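Long-range contacts in putative vitamin-B12 independent methionine synthase family protein (Listeria monocytogenes, PDB 1YPX), which probably transfers a methyl group from 5-methyltetrahydropteroyltriglutamate to homocysteine with the help of zinc, yielding methionine without vitamin B12: residues A[3-8]-A[231-236]; A[189-194]-A[254-259]; A[167-172]-A[222-227]. All blocks are in the same frame, centred on the assembly; numbering follows the deposited sequence.

Contact 1 (A[3-8]-A[231-236])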
loop_
_atom_site.group_PDB
_atom_site.type_symbol
_atom_site.label_atom_id
_atom_site.label_comp_id
_atom_site.label_asym_id
_atom_site.label_seq_id
_atom_site.Cartn_x
_atom_site.Cartn_y
_atom_site.Cartn_z
ATOM N N GLN A 3 -14.024 -0.938 -13.136
ATOM C CA GLN A 3 -13.211 -2.062 -12.693
ATOM C C GLN A 3 -13.625 -2.475 -11.288
ATOM O O GLN A 3 -14.537 -1.901 -10.690
ATOM C CB GLN A 3 -11.723 -1.688 -12.688
ATOM C CG GLN A 3 -10.953 -2.253 -13.858
ATOM C CD GLN A 3 -10.964 -3.770 -13.869
ATOM O OE1 GLN A 3 -10.762 -4.390 -14.915
ATOM N NE2 GLN A 3 -11.192 -4.377 -12.703
ATOM N N VAL A 4 -12.924 -3.467 -10.762
ATOM C CA VAL A 4 -13.213 -3.966 -9.437
ATOM C C VAL A 4 -11.989 -3.830 -8.521
ATOM O O VAL A 4 -11.945 -2.955 -7.652
ATOM C CB VAL A 4 -13.697 -5.439 -9.529
ATOM C CG1 VAL A 4 -12.833 -6.208 -10.510
ATOM C CG2 VAL A 4 -13.661 -6.098 -8.155
ATOM N N ALA A 5 -10.995 -4.689 -8.720
ATOM C CA ALA A 5 -9.774 -4.660 -7.915
ATOM C C ALA A 5 -9.029 -3.367 -8.259
ATOM O O ALA A 5 -9.665 -2.316 -8.383
ATOM C CB ALA A 5 -8.950 -5.894 -8.232
ATOM N N PRO A 6 -7.687 -3.402 -8.397
ATOM C CA PRO A 6 -7.100 -2.102 -8.738
ATOM C C PRO A 6 -7.604 -1.690 -10.121
ATOM O O PRO A 6 -7.696 -2.527 -11.012
ATOM C CB PRO A 6 -5.601 -2.388 -8.710
ATOM C CG PRO A 6 -5.535 -3.816 -9.100
ATOM C CD PRO A 6 -6.627 -4.417 -8.275
ATOM N N PHE A 7 -7.947 -0.414 -10.287
ATOM C CA PHE A 7 -8.465 0.090 -11.563
ATOM C C PHE A 7 -7.362 0.474 -12.532
ATOM O O PHE A 7 -6.232 0.754 -12.125
ATOM C CB PHE A 7 -9.360 1.312 -11.330
ATOM C CG PHE A 7 -10.194 1.213 -10.097
ATOM C CD1 PHE A 7 -9.740 1.744 -8.895
ATOM C CD2 PHE A 7 -11.396 0.511 -10.113
ATOM C CE1 PHE A 7 -10.466 1.572 -7.729
ATOM C CE2 PHE A 7 -12.136 0.328 -8.950
ATOM C CZ PHE A 7 -11.672 0.856 -7.755
ATOM N N TYR A 8 -7.704 0.510 -13.819
ATOM C CA TYR A 8 -6.740 0.873 -14.852
ATOM C C TYR A 8 -5.969 2.125 -14.460
ATOM O O TYR A 8 -4.778 2.225 -14.737
ATOM C CB TYR A 8 -7.452 1.086 -16.182
ATOM C CG TYR A 8 -8.207 -0.131 -16.656
ATOM C CD1 TYR A 8 -7.558 -1.339 -16.878
ATOM C CD2 TYR A 8 -9.571 -0.069 -16.896
ATOM C CE1 TYR A 8 -8.257 -2.454 -17.329
ATOM C CE2 TYR A 8 -10.277 -1.174 -17.345
ATOM C CZ TYR A 8 -9.617 -2.357 -17.559
ATOM O OH TYR A 8 -10.323 -3.437 -18.020
ATOM N N ASP A 231 -15.333 -10.549 -1.681
ATOM C CA ASP A 231 -15.512 -9.223 -2.291
ATOM C C ASP A 231 -14.483 -8.176 -1.877
ATOM O O ASP A 231 -14.607 -7.004 -2.234
ATOM C CB ASP A 231 -16.896 -8.663 -1.966
ATOM C CG ASP A 231 -17.121 -8.514 -0.477
ATOM O OD1 ASP A 231 -18.033 -7.756 -0.066
ATOM O OD2 ASP A 231 -16.383 -9.168 0.290
HETATM N N MSE A 232 -13.484 -8.581 -1.106
HETATM C CA MSE A 232 -12.468 -7.634 -0.691
HETATM C C MSE A 232 -11.217 -7.827 -1.540
HETATM O O MSE A 232 -10.804 -8.956 -1.815
HETATM C CB MSE A 232 -12.137 -7.808 0.791
HETATM C CG MSE A 232 -11.114 -6.795 1.299
HETATM SE SE MSE A 232 -10.574 -7.075 3.153
HETATM C CE MSE A 232 -9.852 -8.834 2.928
ATOM N N VAL A 233 -10.622 -6.717 -1.967
ATOM C CA VAL A 233 -9.413 -6.759 -2.788
ATOM C C VAL A 233 -8.207 -6.422 -1.902
ATOM O O VAL A 233 -8.245 -5.493 -1.095
ATOM C CB VAL A 233 -9.519 -5.740 -3.970
ATOM C CG1 VAL A 233 -8.261 -5.779 -4.830
ATOM C CG2 VAL A 233 -10.743 -6.043 -4.822
ATOM N N ILE A 234 -7.143 -7.203 -2.026
ATOM C CA ILE A 234 -5.951 -6.930 -1.249
ATOM C C ILE A 234 -4.752 -6.817 -2.161
ATOM O O ILE A 234 -4.208 -7.813 -2.626
ATOM C CB ILE A 234 -5.691 -8.001 -0.185
ATOM C CG1 ILE A 234 -6.793 -7.911 0.892
ATOM C CG2 ILE A 234 -4.282 -7.806 0.408
ATOM C CD1 ILE A 234 -6.541 -8.720 2.180
ATOM N N THR A 235 -4.356 -5.584 -2.432
ATOM C CA THR A 235 -3.225 -5.325 -3.297
ATOM C C THR A 235 -1.976 -5.141 -2.465
ATOM O O THR A 235 -2.034 -4.832 -1.266
ATOM C CB THR A 235 -3.431 -4.040 -4.127
ATOM O OG1 THR A 235 -3.713 -2.927 -3.252
ATOM C CG2 THR A 235 -4.557 -4.237 -5.127
HETATM N N MSE A 236 -0.837 -5.303 -3.119
HETATM C CA MSE A 236 0.435 -5.160 -2.442
HETATM C C MSE A 236 1.353 -4.174 -3.125
HETATM O O MSE A 236 1.627 -4.301 -4.308
HETATM C CB MSE A 236 1.137 -6.511 -2.379
HETATM C CG MSE A 236 2.437 -6.493 -1.602
HETATM SE SE MSE A 236 2.550 -7.992 -0.376
HETATM C CE MSE A 236 4.180 -8.827 -1.042
#

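Contact 2 (A[189-194]-A[254-259])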
loop_
_atom_site.group_PDB
_atom_site.type_symbol
_atom_site.label_atom_id
_atom_site.label_comp_id
_atom_site.label_asym_id
_atom_site.label_seq_id
_atom_site.Cartn_x
_atom_site.Cartn_y
_atom_site.Cartn_z
ATOM N N THR A 189 8.083 -2.684 1.868
ATOM C CA THR A 189 9.342 -2.226 1.311
ATOM C C THR A 189 10.505 -3.137 1.689
ATOM O O THR A 189 11.661 -2.804 1.426
ATOM C CB THR A 189 9.668 -0.804 1.785
ATOM O OG1 THR A 189 10.818 -0.323 1.081
ATOM C CG2 THR A 189 9.962 -0.789 3.276
ATOM N N SER A 190 10.191 -4.287 2.290
ATOM C CA SER A 190 11.212 -5.237 2.729
ATOM C C SER A 190 11.823 -6.074 1.609
ATOM O O SER A 190 13.003 -6.413 1.659
ATOM C CB SER A 190 10.653 -6.171 3.824
ATOM O OG SER A 190 9.735 -7.125 3.316
ATOM N N TRP A 191 11.031 -6.403 0.597
ATOM C CA TRP A 191 11.528 -7.207 -0.509
ATOM C C TRP A 191 12.603 -6.485 -1.312
ATOM O O TRP A 191 13.502 -7.121 -1.850
ATOM C CB TRP A 191 10.377 -7.606 -1.435
ATOM C CG TRP A 191 9.235 -8.272 -0.722
ATOM C CD1 TRP A 191 8.243 -7.660 -0.026
ATOM C CD2 TRP A 191 8.983 -9.681 -0.632
ATOM N NE1 TRP A 191 7.382 -8.597 0.494
ATOM C CE2 TRP A 191 7.810 -9.845 0.136
ATOM C CE3 TRP A 191 9.632 -10.819 -1.126
ATOM C CZ2 TRP A 191 7.271 -11.104 0.423
ATOM C CZ3 TRP A 191 9.099 -12.064 -0.843
ATOM C CH2 TRP A 191 7.926 -12.197 -0.075
ATOM N N SER A 192 12.517 -5.163 -1.397
ATOM C CA SER A 192 13.506 -4.401 -2.155
ATOM C C SER A 192 14.910 -4.623 -1.597
ATOM O O SER A 192 15.884 -4.673 -2.348
ATOM C CB SER A 192 13.172 -2.902 -2.140
ATOM O OG SER A 192 13.344 -2.326 -0.858
ATOM N N TYR A 193 15.009 -4.770 -0.280
ATOM C CA TYR A 193 16.300 -4.983 0.359
ATOM C C TYR A 193 17.057 -6.183 -0.191
ATOM O O TYR A 193 18.237 -6.079 -0.523
ATOM C CB TYR A 193 16.129 -5.134 1.867
ATOM C CG TYR A 193 15.791 -3.839 2.562
ATOM C CD1 TYR A 193 14.482 -3.353 2.578
ATOM C CD2 TYR A 193 16.783 -3.095 3.202
ATOM C CE1 TYR A 193 14.168 -2.158 3.222
ATOM C CE2 TYR A 193 16.482 -1.900 3.847
ATOM C CZ TYR A 193 15.172 -1.439 3.856
ATOM O OH TYR A 193 14.868 -0.272 4.516
ATOM N N LEU A 194 16.385 -7.326 -0.278
ATOM C CA LEU A 194 17.022 -8.527 -0.805
ATOM C C LEU A 194 16.915 -8.590 -2.329
ATOM O O LEU A 194 16.594 -9.638 -2.894
ATOM C CB LEU A 194 16.400 -9.785 -0.186
ATOM C CG LEU A 194 14.886 -10.015 -0.266
ATOM C CD1 LEU A 194 14.569 -11.465 0.064
ATOM C CD2 LEU A 194 14.166 -9.089 0.692
ATOM N N GLY A 254 14.107 -9.205 -10.169
ATOM C CA GLY A 254 14.186 -10.572 -10.654
ATOM C C GLY A 254 14.148 -11.638 -9.581
ATOM O O GLY A 254 13.412 -12.619 -9.711
ATOM N N PRO A 255 14.941 -11.486 -8.509
ATOM C CA PRO A 255 14.946 -12.485 -7.437
ATOM C C PRO A 255 13.572 -12.675 -6.799
ATOM O O PRO A 255 12.939 -13.728 -6.954
ATOM C CB PRO A 255 15.976 -11.930 -6.452
ATOM C CG PRO A 255 15.918 -10.446 -6.692
ATOM C CD PRO A 255 15.844 -10.366 -8.187
ATOM N N VAL A 256 13.117 -11.649 -6.086
ATOM C CA VAL A 256 11.823 -11.678 -5.420
ATOM C C VAL A 256 10.701 -11.509 -6.421
ATOM O O VAL A 256 9.833 -10.664 -6.253
ATOM C CB VAL A 256 11.719 -10.565 -4.358
ATOM C CG1 VAL A 256 12.755 -10.801 -3.268
ATOM C CG2 VAL A 256 11.928 -9.201 -5.003
ATOM N N ALA A 257 10.722 -12.329 -7.462
ATOM C CA ALA A 257 9.708 -12.258 -8.497
ATOM C C ALA A 257 9.038 -13.608 -8.673
ATOM O O ALA A 257 7.939 -13.700 -9.221
ATOM C CB ALA A 257 10.334 -11.818 -9.801
ATOM N N GLU A 258 9.707 -14.657 -8.202
ATOM C CA GLU A 258 9.187 -16.018 -8.308
ATOM C C GLU A 258 8.098 -16.270 -7.275
ATOM O O GLU A 258 6.974 -16.642 -7.618
ATOM C CB GLU A 258 10.322 -17.020 -8.106
ATOM C CG GLU A 258 11.570 -16.705 -8.916
ATOM C CD GLU A 258 11.342 -16.781 -10.420
ATOM O OE1 GLU A 258 10.507 -16.002 -10.936
ATOM O OE2 GLU A 258 12.003 -17.617 -11.080
ATOM N N THR A 259 8.444 -16.058 -6.007
ATOM C CA THR A 259 7.517 -16.263 -4.896
ATOM C C THR A 259 6.486 -15.136 -4.790
ATOM O O THR A 259 5.405 -15.323 -4.231
ATOM C CB THR A 259 8.282 -16.367 -3.551
ATOM O OG1 THR A 259 8.527 -15.053 -3.034
ATOM C CG2 THR A 259 9.625 -17.073 -3.755
#

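Contact 3 (A[167-172]-A[222-227])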
loop_
_atom_site.group_PDB
_atom_site.type_symbol
_atom_site.label_atom_id
_atom_site.label_comp_id
_atom_site.label_asym_id
_atom_site.label_seq_id
_atom_site.Cartn_x
_atom_site.Cartn_y
_atom_site.Cartn_z
ATOM N N THR A 167 -2.363 -13.901 12.849
ATOM C CA THR A 167 -3.705 -13.845 13.418
ATOM C C THR A 167 -3.994 -12.392 13.733
ATOM O O THR A 167 -5.116 -11.917 13.558
ATOM C CB THR A 167 -3.836 -14.655 14.743
ATOM O OG1 THR A 167 -3.734 -16.053 14.466
ATOM C CG2 THR A 167 -5.186 -14.396 15.412
ATOM N N ALA A 168 -2.985 -11.673 14.205
ATOM C CA ALA A 168 -3.183 -10.258 14.501
ATOM C C ALA A 168 -3.656 -9.600 13.206
ATOM O O ALA A 168 -4.499 -8.697 13.234
ATOM C CB ALA A 168 -1.884 -9.614 14.978
ATOM N N TYR A 169 -3.119 -10.062 12.075
ATOM C CA TYR A 169 -3.517 -9.515 10.788
ATOM C C TYR A 169 -4.862 -10.055 10.293
ATOM O O TYR A 169 -5.640 -9.308 9.694
ATOM C CB TYR A 169 -2.414 -9.725 9.733
ATOM C CG TYR A 169 -1.501 -8.517 9.562
ATOM C CD1 TYR A 169 -1.703 -7.605 8.524
ATOM C CD2 TYR A 169 -0.456 -8.268 10.460
ATOM C CE1 TYR A 169 -0.889 -6.477 8.377
ATOM C CE2 TYR A 169 0.370 -7.132 10.326
ATOM C CZ TYR A 169 0.143 -6.246 9.280
ATOM O OH TYR A 169 0.939 -5.132 9.138
ATOM N N GLN A 170 -5.152 -11.332 10.528
ATOM C CA GLN A 170 -6.444 -11.868 10.095
ATOM C C GLN A 170 -7.499 -11.030 10.801
ATOM O O GLN A 170 -8.433 -10.517 10.173
ATOM C CB GLN A 170 -6.590 -13.345 10.472
ATOM C CG GLN A 170 -5.702 -14.285 9.664
ATOM C CD GLN A 170 -5.443 -15.604 10.389
ATOM O OE1 GLN A 170 -4.738 -16.491 9.884
ATOM N NE2 GLN A 170 -6.006 -15.734 11.588
ATOM N N LYS A 171 -7.322 -10.847 12.107
ATOM C CA LYS A 171 -8.261 -10.047 12.880
ATOM C C LYS A 171 -8.268 -8.593 12.407
ATOM O O LYS A 171 -9.323 -7.957 12.377
ATOM C CB LYS A 171 -7.927 -10.127 14.383
ATOM C CG LYS A 171 -7.877 -11.566 14.944
ATOM C CD LYS A 171 -8.193 -11.637 16.446
ATOM C CE LYS A 171 -6.961 -11.470 17.351
ATOM N NZ LYS A 171 -6.275 -12.782 17.724
ATOM N N ALA A 172 -7.105 -8.061 12.031
ATOM C CA ALA A 172 -7.009 -6.675 11.557
ATOM C C ALA A 172 -7.841 -6.487 10.295
ATOM O O ALA A 172 -8.674 -5.585 10.202
ATOM C CB ALA A 172 -5.555 -6.312 11.267
ATOM N N ASN A 222 0.609 -14.899 3.079
ATOM C CA ASN A 222 -0.528 -15.742 2.719
ATOM C C ASN A 222 -1.349 -16.092 3.953
ATOM O O ASN A 222 -2.579 -16.080 3.909
ATOM C CB ASN A 222 -0.072 -17.022 1.995
ATOM C CG ASN A 222 0.440 -16.750 0.577
ATOM O OD1 ASN A 222 -0.143 -15.954 -0.170
ATOM N ND2 ASN A 222 1.527 -17.427 0.199
ATOM N N GLU A 223 -0.669 -16.389 5.054
ATOM C CA GLU A 223 -1.372 -16.723 6.284
ATOM C C GLU A 223 -2.155 -15.522 6.814
ATOM O O GLU A 223 -3.308 -15.659 7.232
ATOM C CB GLU A 223 -0.397 -17.199 7.361
ATOM C CG GLU A 223 -1.102 -17.708 8.597
ATOM C CD GLU A 223 -0.159 -18.037 9.729
ATOM O OE1 GLU A 223 -0.679 -18.400 10.818
ATOM O OE2 GLU A 223 1.089 -17.936 9.542
ATOM N N ALA A 224 -1.517 -14.353 6.795
ATOM C CA ALA A 224 -2.132 -13.116 7.262
ATOM C C ALA A 224 -3.418 -12.795 6.509
ATOM O O ALA A 224 -4.358 -12.243 7.083
ATOM C CB ALA A 224 -1.150 -11.959 7.117
ATOM N N ILE A 225 -3.458 -13.142 5.226
ATOM C CA ILE A 225 -4.635 -12.883 4.408
ATOM C C ILE A 225 -5.396 -14.157 4.043
ATOM O O ILE A 225 -6.172 -14.171 3.084
ATOM C CB ILE A 225 -4.257 -12.156 3.112
ATOM C CG1 ILE A 225 -3.322 -13.028 2.272
ATOM C CG2 ILE A 225 -3.597 -10.845 3.444
ATOM C CD1 ILE A 225 -3.063 -12.482 0.887
ATOM N N LYS A 226 -5.173 -15.218 4.811
ATOM C CA LYS A 226 -5.831 -16.502 4.588
ATOM C C LYS A 226 -7.353 -16.373 4.599
ATOM O O LYS A 226 -8.038 -16.935 3.746
ATOM C CB LYS A 226 -5.386 -17.499 5.664
ATOM C CG LYS A 226 -5.990 -18.892 5.549
ATOM C CD LYS A 226 -5.676 -19.739 6.790
ATOM C CE LYS A 226 -6.497 -21.029 6.817
ATOM N NZ LYS A 226 -6.451 -21.707 8.151
ATOM N N HIS A 227 -7.884 -15.624 5.559
ATOM C CA HIS A 227 -9.332 -15.449 5.672
ATOM C C HIS A 227 -9.809 -14.155 5.014
ATOM O O HIS A 227 -10.517 -13.356 5.632
ATOM C CB HIS A 227 -9.742 -15.460 7.148
ATOM C CG HIS A 227 -9.396 -16.728 7.870
ATOM N ND1 HIS A 227 -8.841 -16.735 9.132
ATOM C CD2 HIS A 227 -9.558 -18.029 7.524
ATOM C CE1 HIS A 227 -8.677 -17.984 9.533
ATOM N NE2 HIS A 227 -9.104 -18.789 8.576
#

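Contact 1 (A[3-8]-A[231-236])
Val233 has CG1 anti to its backbone N (chi1 -180°) and CG2 anti to the carbonyl carbon, and both methyls meet Ala5; Thr235 has OG1 between backbone N and carbonyl carbon (chi1 55°), with CG2 beside the backbone N, where it meets Pro6. Both residues lie near the start of strand 233-238 of the TIM barrel and point the same way, with Ile234 between them directed to the other side, onto Ile173 of helix 158-178. The inner side of the strand is thus met by the N-terminal loop, which packs into the barrel at the end where this strand starts.

Val233 straddles Ala5. CG1 lies 3.5 Å from Ala5 CB, and CG2 lies equally close, 3.5 Å, to Ala5 CA. Val4 CG2 adds a looser touch to Val233 CG2 at 4.4 Å. Pro6 then bridges to the next inward residue of the strand: its CD is 4.0 Å from Val233 CG1 and 3.8 Å from Thr235 CG2, the Pro6 ring and the Thr235 side chain passing in opposite directions. The meeting is purely apolar. Thr235 turns its hydroxyl elsewhere, OG1 hydrogen-bonding Gln185 OE1, which gives this buried polar atom a partner on the adjacent strand.

Pro6 also touches Tyr183 of strand 183-188 and Lys293 and Val295 of strand 293-299, and its carbonyl accepts a hydrogen bond from Arg329, so the loop meets several strands at once. The Thr235 side chain lies near, without touching, His237, Cys239 and Cys334, whose donor atoms face one vacant point and may form the zinc site expected of the family. Within the loop itself, Ala5 O sits 3.6 Å above the plane of the Phe7 ring, over its centre.

Contact 2 (A[189-194]-A[254-259])
Trp191 and Leu194 receive Val256 between them, joining two loops of the TIM barrel: one follows strand 183-188, the other follows strand 233-238, both at the strand ends where active sites of this fold lie. Along the first loop, Thr189 comes first, its side chain resting on Cys239 and Met142. Ser190 follows, its OG hydrogen-bonding Asp188 OD2.

Trp191 is next and contributes the largest area on this loop. Its CB points toward the second loop, with CG anti to the carbonyl carbon (chi1 -53°); NE1 makes a weak hydrogen bond to Asp188 OD1, and the side chain also packs on Met236 and Ile238 of strand 233-238. The benzo edge does the touching: CE3 meets Val256 CG1 at 3.8 Å, the methyl lying in the ring plane, and CZ3 lies 3.7 Å from Thr259 OG1, which approaches obliquely. Ser192 OG donates to Thr189 O at 2.9 Å, across the weakly bonded helix 190-193, from above the carbonyl plane and 36° out of it. Leu194 closes the loop segment. With chi1 55° its CG lies between backbone N and carbonyl carbon, and CG comes within 3.8 Å of the same methyl, Val256 CG1, which is therefore shared by the indole edge and the leucine branch. Pro255 CG approaches Leu194 O.

Gln214 of helix 213-224 touches Leu194, Val256 and Thr259 and so backs both loops. Val256 is presented by an inverse gamma turn, immediately before Ala257 takes the N-cap position of helix 258-261; in that turn Ala257 N donates to Pro255 O at 2.7 Å.

Contact 3 (A[167-172]-A[222-227])
Tyr169 and Ala224 bring two helices together at close range: their CA atoms are 5.2 Å apart, and Tyr169 CB rests on Ala224 CB at 3.7 Å. This is the closest touch of the tyrosine, and Ala224 CB also lies obliquely to its ring. The far end of the Tyr169 side chain leads away from helix 213-224, and OH hydrogen-bonds Pro138 O. The side chains of Tyr169 and Ala224 both touch Pro140, so the same loop residue lies against both partners.

Gln170 accounts for the largest share of the buried surface on its helix. Its CG is anti to the carbonyl carbon and beside the backbone N (chi1 -71°); beyond CG the chain runs extended across the C-terminal end of helix 213-224. On the way, CG passes 3.6 Å from Ala224 O and 3.7 Å from Glu223 O, so the aliphatic part of the glutamine lies over the last carbonyls of the helix. Glu223 O accepts a hydrogen bond from Lys226 N at 3.1 Å.

His227 brings ND1 to 3.8 Å from Gln170 CD, the ring and amide planes being turned 55° apart in an oblique crossing. Glu223 extends its chain fully, CG anti to its backbone N, and crosses Gln170 obliquely, its carboxylate plane standing 61° from the amide; its side chain also touches Ala166 one turn back along helix 158-178. Gln170, Glu223 and His227 thus form the more exposed border of a contact whose Tyr169–Ala224 centre is buried.

Helices 158-178 and 213-224 lead into the adjacent parallel strands 183-188 and 233-238, and this close packing of neighbouring helices, with an alanine at its centre, belongs to the outer helical layer of a TIM barrel.

From the N terminus, segment 3-8 opens contact 1, the longest of the three loops. Helix 158-178 then opens contact 3 and the loop after strand 183-188 opens contact 2. Segment 222-227 closes contact 3, which is nested inside contact 1; segment 231-236 closes contact 1, and segment 254-259 closes contact 2, which crosses both others. Contact 1 sets the N-terminal loop against the inner side of strand 233-238, contact 3 joins outer helices, and contact 2 joins loops past the strand ends. Strand 233-238 links them: Ile234 CD1 packs 3.8 Å from Ile225 CG2 of contact 3, and selenomethionine Met236 CE 3.6 Å from Trp191 NE1 of contact 2.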